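Local coordinates for putative uncharacterized protein (Chaetomium thermophilum, PDB 5F5T) that is probably required for pre-mRNA splicing, as a PRP38-family factor of the spliceosome, at residues Glu48-Phe51 and Trp52-Cys56; Val65-Val68 and Val69-Arg73. All coordinates share one frame; numbering follows the deposited sequence.

Contact 1 (Glu48-Phe51 and Trp52-Cys56); sequences ESYF and WKEQC
Gln55 lays its CB over one face of the Phe51 ring, a CH-pi contact with CB 3.9 Å from the ring centroid. Cys56 SG approaches the same ring obliquely and comes 3.5 Å from Phe51 CE2, a sulfur-aromatic contact. One residue earlier in the sequence the theme recurs: Glu54 CG sits over a face of the Tyr50 ring, 3.5 Å from Tyr50 CE1, with ring and carboxylate planes 21° apart. Both rings have CG anti to the backbone N (chi1 179° in Phe51), which swings them alongside the residue four places on. The backbone sets this spacing: Gln55 N bonds to Phe51 O at 2.9 Å, and Glu54 N to Tyr50 O. Ser49 is the N-cap, its OG accepting from Trp52 N at 3.2 Å while also bonding to the carbonyl of Ile46 in the preceding turn. With an alanine here instead of Phe51, Gln55 CB and Cys56 SG would probably lose their aromatic partner, and a gap would open beside His71. In the fold, helix 50-55 follows helix 40-48 directly; Phe51 reaches Pro87 and Cys90 of helix 87-98, where Trp52 meets Phe93, and the edge-to-face pair with His71 ties it to helix 61-71.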
loop_
_atom_site.group_PDB
_atom_site.type_symbol
_atom_site.label_atom_id
_atom_site.label_comp_id
_atom_site.label_asym_id
_atom_site.label_seq_id
_atom_site.Cartn_x
_atom_site.Cartn_y
_atom_site.Cartn_z
ATOM N N GLU A 48 -3.712 23.802 -6.955
ATOM C CA GLU A 48 -4.538 24.939 -6.562
ATOM C C GLU A 48 -4.592 25.131 -5.041
ATOM O O GLU A 48 -4.925 26.210 -4.559
ATOM C CB GLU A 48 -5.943 24.778 -7.145
ATOM C CG GLU A 48 -5.981 24.981 -8.658
ATOM C CD GLU A 48 -7.206 24.374 -9.312
ATOM O OE1 GLU A 48 -7.936 23.618 -8.636
ATOM O OE2 GLU A 48 -7.437 24.650 -10.509
ATOM N N SER A 49 -4.285 24.072 -4.295
ATOM C CA SER A 49 -4.446 24.074 -2.840
ATOM C C SER A 49 -3.501 25.050 -2.153
ATOM O O SER A 49 -2.400 25.323 -2.635
ATOM C CB SER A 49 -4.223 22.677 -2.258
ATOM O OG SER A 49 -2.843 22.351 -2.238
ATOM N N TYR A 50 -3.952 25.571 -1.018
ATOM C CA TYR A 50 -3.171 26.490 -0.205
ATOM C C TYR A 50 -1.884 25.855 0.318
ATOM O O TYR A 50 -0.831 26.489 0.348
ATOM C CB TYR A 50 -4.020 26.980 0.963
ATOM C CG TYR A 50 -3.306 27.897 1.923
ATOM C CD1 TYR A 50 -3.180 29.249 1.644
ATOM C CD2 TYR A 50 -2.786 27.419 3.118
ATOM C CE1 TYR A 50 -2.545 30.101 2.520
ATOM C CE2 TYR A 50 -2.145 28.266 4.002
ATOM C CZ TYR A 50 -2.029 29.607 3.697
ATOM O OH TYR A 50 -1.395 30.462 4.568
ATOM N N PHE A 51 -1.977 24.601 0.746
ATOM C CA PHE A 51 -0.823 23.918 1.308
ATOM C C PHE A 51 0.287 23.771 0.278
ATOM O O PHE A 51 1.461 23.914 0.594
ATOM C CB PHE A 51 -1.206 22.545 1.848
ATOM C CG PHE A 51 -0.047 21.789 2.411
ATOM C CD1 PHE A 51 0.416 22.066 3.687
ATOM C CD2 PHE A 51 0.595 20.814 1.663
ATOM C CE1 PHE A 51 1.491 21.376 4.214
ATOM C CE2 PHE A 51 1.673 20.120 2.186
ATOM C CZ PHE A 51 2.121 20.402 3.464
ATOM N N TRP A 52 -0.090 23.465 -0.955
ATOM C CA TRP A 52 0.884 23.334 -2.028
ATOM C C TRP A 52 1.570 24.677 -2.281
ATOM O O TRP A 52 2.793 24.755 -2.384
ATOM C CB TRP A 52 0.205 22.821 -3.296
ATOM C CG TRP A 52 1.104 22.730 -4.478
ATOM C CD1 TRP A 52 1.271 23.672 -5.451
ATOM C CD2 TRP A 52 1.939 21.624 -4.841
ATOM N NE1 TRP A 52 2.172 23.228 -6.388
ATOM C CE2 TRP A 52 2.595 21.972 -6.038
ATOM C CE3 TRP A 52 2.200 20.376 -4.268
ATOM C CZ2 TRP A 52 3.496 21.120 -6.672
ATOM C CZ3 TRP A 52 3.095 19.528 -4.900
ATOM C CH2 TRP A 52 3.733 19.905 -6.089
ATOM N N LYS A 53 0.767 25.734 -2.365
ATOM C CA LYS A 53 1.264 27.071 -2.672
ATOM C C LYS A 53 2.150 27.659 -1.574
ATOM O O LYS A 53 3.074 28.417 -1.864
ATOM C CB LYS A 53 0.091 28.014 -2.946
ATOM C CG LYS A 53 -0.650 27.719 -4.243
ATOM C CD LYS A 53 -1.750 28.741 -4.487
ATOM C CE LYS A 53 -2.660 28.314 -5.628
ATOM N NZ LYS A 53 -1.950 28.315 -6.939
ATOM N N GLU A 54 1.866 27.326 -0.318
ATOM C CA GLU A 54 2.571 27.948 0.804
ATOM C C GLU A 54 3.633 27.067 1.458
ATOM O O GLU A 54 4.518 27.572 2.147
ATOM C CB GLU A 54 1.565 28.380 1.876
ATOM C CG GLU A 54 0.712 29.567 1.486
ATOM C CD GLU A 54 1.492 30.862 1.498
ATOM O OE1 GLU A 54 2.422 30.983 2.324
ATOM O OE2 GLU A 54 1.174 31.760 0.690
ATOM N N GLN A 55 3.551 25.760 1.251
ATOM C CA GLN A 55 4.432 24.837 1.959
ATOM C C GLN A 55 5.168 23.872 1.037
ATOM O O GLN A 55 6.153 23.259 1.441
ATOM C CB GLN A 55 3.642 24.049 3.005
ATOM C CG GLN A 55 3.150 24.898 4.164
ATOM C CD GLN A 55 4.290 25.496 4.970
ATOM O OE1 GLN A 55 5.312 24.848 5.201
ATOM N NE2 GLN A 55 4.120 26.741 5.398
ATOM N N CYS A 56 4.688 23.725 -0.193
ATOM C CA CYS A 56 5.345 22.844 -1.152
ATOM C C CYS A 56 6.135 23.629 -2.184
ATOM O O CYS A 56 6.877 23.055 -2.979
ATOM C CB CYS A 56 4.326 21.953 -1.852
ATOM S SG CYS A 56 3.533 20.767 -0.762
#

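Contact 2 (Val65-Val68 and Val69-Arg73); sequences VDRV and VEHVR
Val68 and Val72 meet where the last turn of helix 61-71 runs out, an i to i+4 pair at the C-terminal end of an alpha-helix in the PRP38 family region. Their methyls CG1 and CG1 are 4.0 Å apart, and Val72 CG1 also lies 3.3 Å from Val68 O. This side is tightly packed: Leu91 of helix 87-98 and Tyr118 of helix 117-130 touch both valines, and Leu122 adds to Val68. Beneath them the backbone keeps helical bonding up to Val72 N, which donates to Val68 O at 3.2 Å, although Val72 itself is the first residue to leave helical geometry. Next to this, Arg67 CD comes to the edge of the His71 ring, in its plane, 3.8 Å from His71 CD2. Bends at chi2 and chi3 carry the guanidinium off to Gln55, where NH1 donates to Gln55 O.

At the border the packing loosens: Val65 CG1 and Val69 CG2 stand 4.4 Å apart, Val65 touching Leu119 and Val69 touching Phe116. Asp66, Glu70 and Arg73 face the open side. Glu70 OE2 is 4.2 Å from Arg67 NE, well out of the guanidinium plane, so any attraction is probably electrostatic, with no N-H aimed at the oxygen. Beyond the helix end, Arg73 folds back, its chain bent at chi2 (-55°), and takes up the carbonyls of Val69 and, just past the helix, Val72. A water donates to both Val68 O and Val72 O. Arg73 NH1 bonds to Val72 O at 3.0 Å and to Val69 O at 2.7 Å, both oxygens lying 9° from the guanidinium plane.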
loop_
_atom_site.group_PDB
_atom_site.type_symbol
_atom_site.label_atom_id
_atom_site.label_comp_id
_atom_site.label_asym_id
_atom_site.label_seq_id
_atom_site.Cartn_x
_atom_site.Cartn_y
_atom_site.Cartn_z
ATOM N N VAL A 65 11.164 15.869 4.602
ATOM C CA VAL A 65 11.101 15.378 5.975
ATOM C C VAL A 65 10.598 16.474 6.896
ATOM O O VAL A 65 9.707 16.241 7.733
ATOM C CB VAL A 65 12.470 14.890 6.488
ATOM C CG1 VAL A 65 12.379 14.527 7.964
ATOM C CG2 VAL A 65 12.942 13.695 5.689
ATOM N N ASP A 66 11.149 17.677 6.730
ATOM C CA ASP A 66 10.709 18.784 7.586
ATOM C C ASP A 66 9.197 19.036 7.470
ATOM O O ASP A 66 8.509 19.209 8.477
ATOM C CB ASP A 66 11.478 20.067 7.256
ATOM C CG ASP A 66 12.954 19.980 7.624
ATOM O OD1 ASP A 66 13.267 19.546 8.754
ATOM O OD2 ASP A 66 13.802 20.365 6.792
ATOM N N ARG A 67 8.685 19.022 6.243
ATOM C CA ARG A 67 7.268 19.244 5.970
ATOM C C ARG A 67 6.410 18.127 6.533
ATOM O O ARG A 67 5.314 18.373 7.020
ATOM C CB ARG A 67 7.002 19.367 4.463
ATOM C CG ARG A 67 7.599 20.595 3.792
ATOM C CD ARG A 67 7.228 21.876 4.506
ATOM N NE ARG A 67 8.409 22.705 4.720
ATOM C CZ ARG A 67 8.785 23.696 3.922
ATOM N NH1 ARG A 67 8.061 24.006 2.856
ATOM N NH2 ARG A 67 9.881 24.386 4.199
ATOM N N VAL A 68 6.885 16.893 6.430
ATOM C CA VAL A 68 6.128 15.776 6.974
ATOM C C VAL A 68 5.988 15.907 8.484
ATOM O O VAL A 68 4.883 15.804 9.019
ATOM C CB VAL A 68 6.765 14.422 6.629
ATOM C CG1 VAL A 68 6.139 13.314 7.458
ATOM C CG2 VAL A 68 6.610 14.139 5.141
ATOM N N VAL A 69 7.098 16.163 9.168
ATOM C CA VAL A 69 7.053 16.304 10.622
ATOM C C VAL A 69 6.164 17.485 11.020
ATOM O O VAL A 69 5.358 17.398 11.949
ATOM C CB VAL A 69 8.461 16.489 11.210
ATOM C CG1 VAL A 69 8.387 16.891 12.674
ATOM C CG2 VAL A 69 9.268 15.210 11.045
ATOM N N GLU A 70 6.317 18.585 10.298
ATOM C CA GLU A 70 5.594 19.820 10.578
ATOM C C GLU A 70 4.083 19.770 10.311
ATOM O O GLU A 70 3.296 20.316 11.081
ATOM C CB GLU A 70 6.220 20.948 9.756
ATOM C CG GLU A 70 6.001 22.343 10.295
ATOM C CD GLU A 70 6.850 23.360 9.561
ATOM O OE1 GLU A 70 6.577 24.572 9.692
ATOM O OE2 GLU A 70 7.795 22.944 8.851
ATOM N N HIS A 71 3.678 19.134 9.216
ATOM C CA HIS A 71 2.346 19.372 8.670
ATOM C C HIS A 71 1.414 18.173 8.506
ATOM O O HIS A 71 0.199 18.355 8.434
ATOM C CB HIS A 71 2.480 20.047 7.302
ATOM C CG HIS A 71 3.059 21.424 7.361
ATOM N ND1 HIS A 71 2.419 22.472 7.996
ATOM C CD2 HIS A 71 4.207 21.933 6.863
ATOM C CE1 HIS A 71 3.156 23.559 7.889
ATOM N NE2 HIS A 71 4.247 23.266 7.206
ATOM N N VAL A 72 1.937 16.957 8.416
ATOM C CA VAL A 72 1.023 15.842 8.189
ATOM C C VAL A 72 0.672 15.152 9.506
ATOM O O VAL A 72 1.538 14.783 10.308
ATOM C CB VAL A 72 1.554 14.841 7.117
ATOM C CG1 VAL A 72 2.804 15.361 6.460
ATOM C CG2 VAL A 72 1.726 13.442 7.656
ATOM N N ARG A 73 -0.629 15.077 9.749
ATOM C CA ARG A 73 -1.179 14.499 10.963
ATOM C C ARG A 73 -2.093 13.327 10.634
ATOM O O ARG A 73 -2.708 12.744 11.527
ATOM C CB ARG A 73 -1.942 15.557 11.759
ATOM C CG ARG A 73 -1.068 16.678 12.278
ATOM C CD ARG A 73 0.092 16.127 13.093
ATOM N NE ARG A 73 0.938 17.191 13.622
ATOM C CZ ARG A 73 2.165 17.460 13.189
ATOM N NH1 ARG A 73 2.701 16.741 12.211
ATOM N NH2 ARG A 73 2.860 18.449 13.735
HETATM O O HOH W 1 4.464 13.692 10.965
#

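Contact 1 closes before contact 2 opens: helix 50-55 and helix 61-71 follow one another in the chain, with the two centres 14 Å apart and on the same side of the protein's centre. They touch directly. Gln55 O lies 2.5 Å from Arg67 NH1, probably a hydrogen bond, while Phe51 CE1 packs 3.5 Å from His71 CB. The end of the first helix is thus tied to the C-terminal half of the second across the short connection between them. Both helices also lean on helix 87-98, contact 1 through Phe51 and Trp52, contact 2 through Val68 and Val72, and contact 2 reaches on to helix 117-130 through Val65, Val68 and Val72. Together they join successive helices within the PRP38 family region.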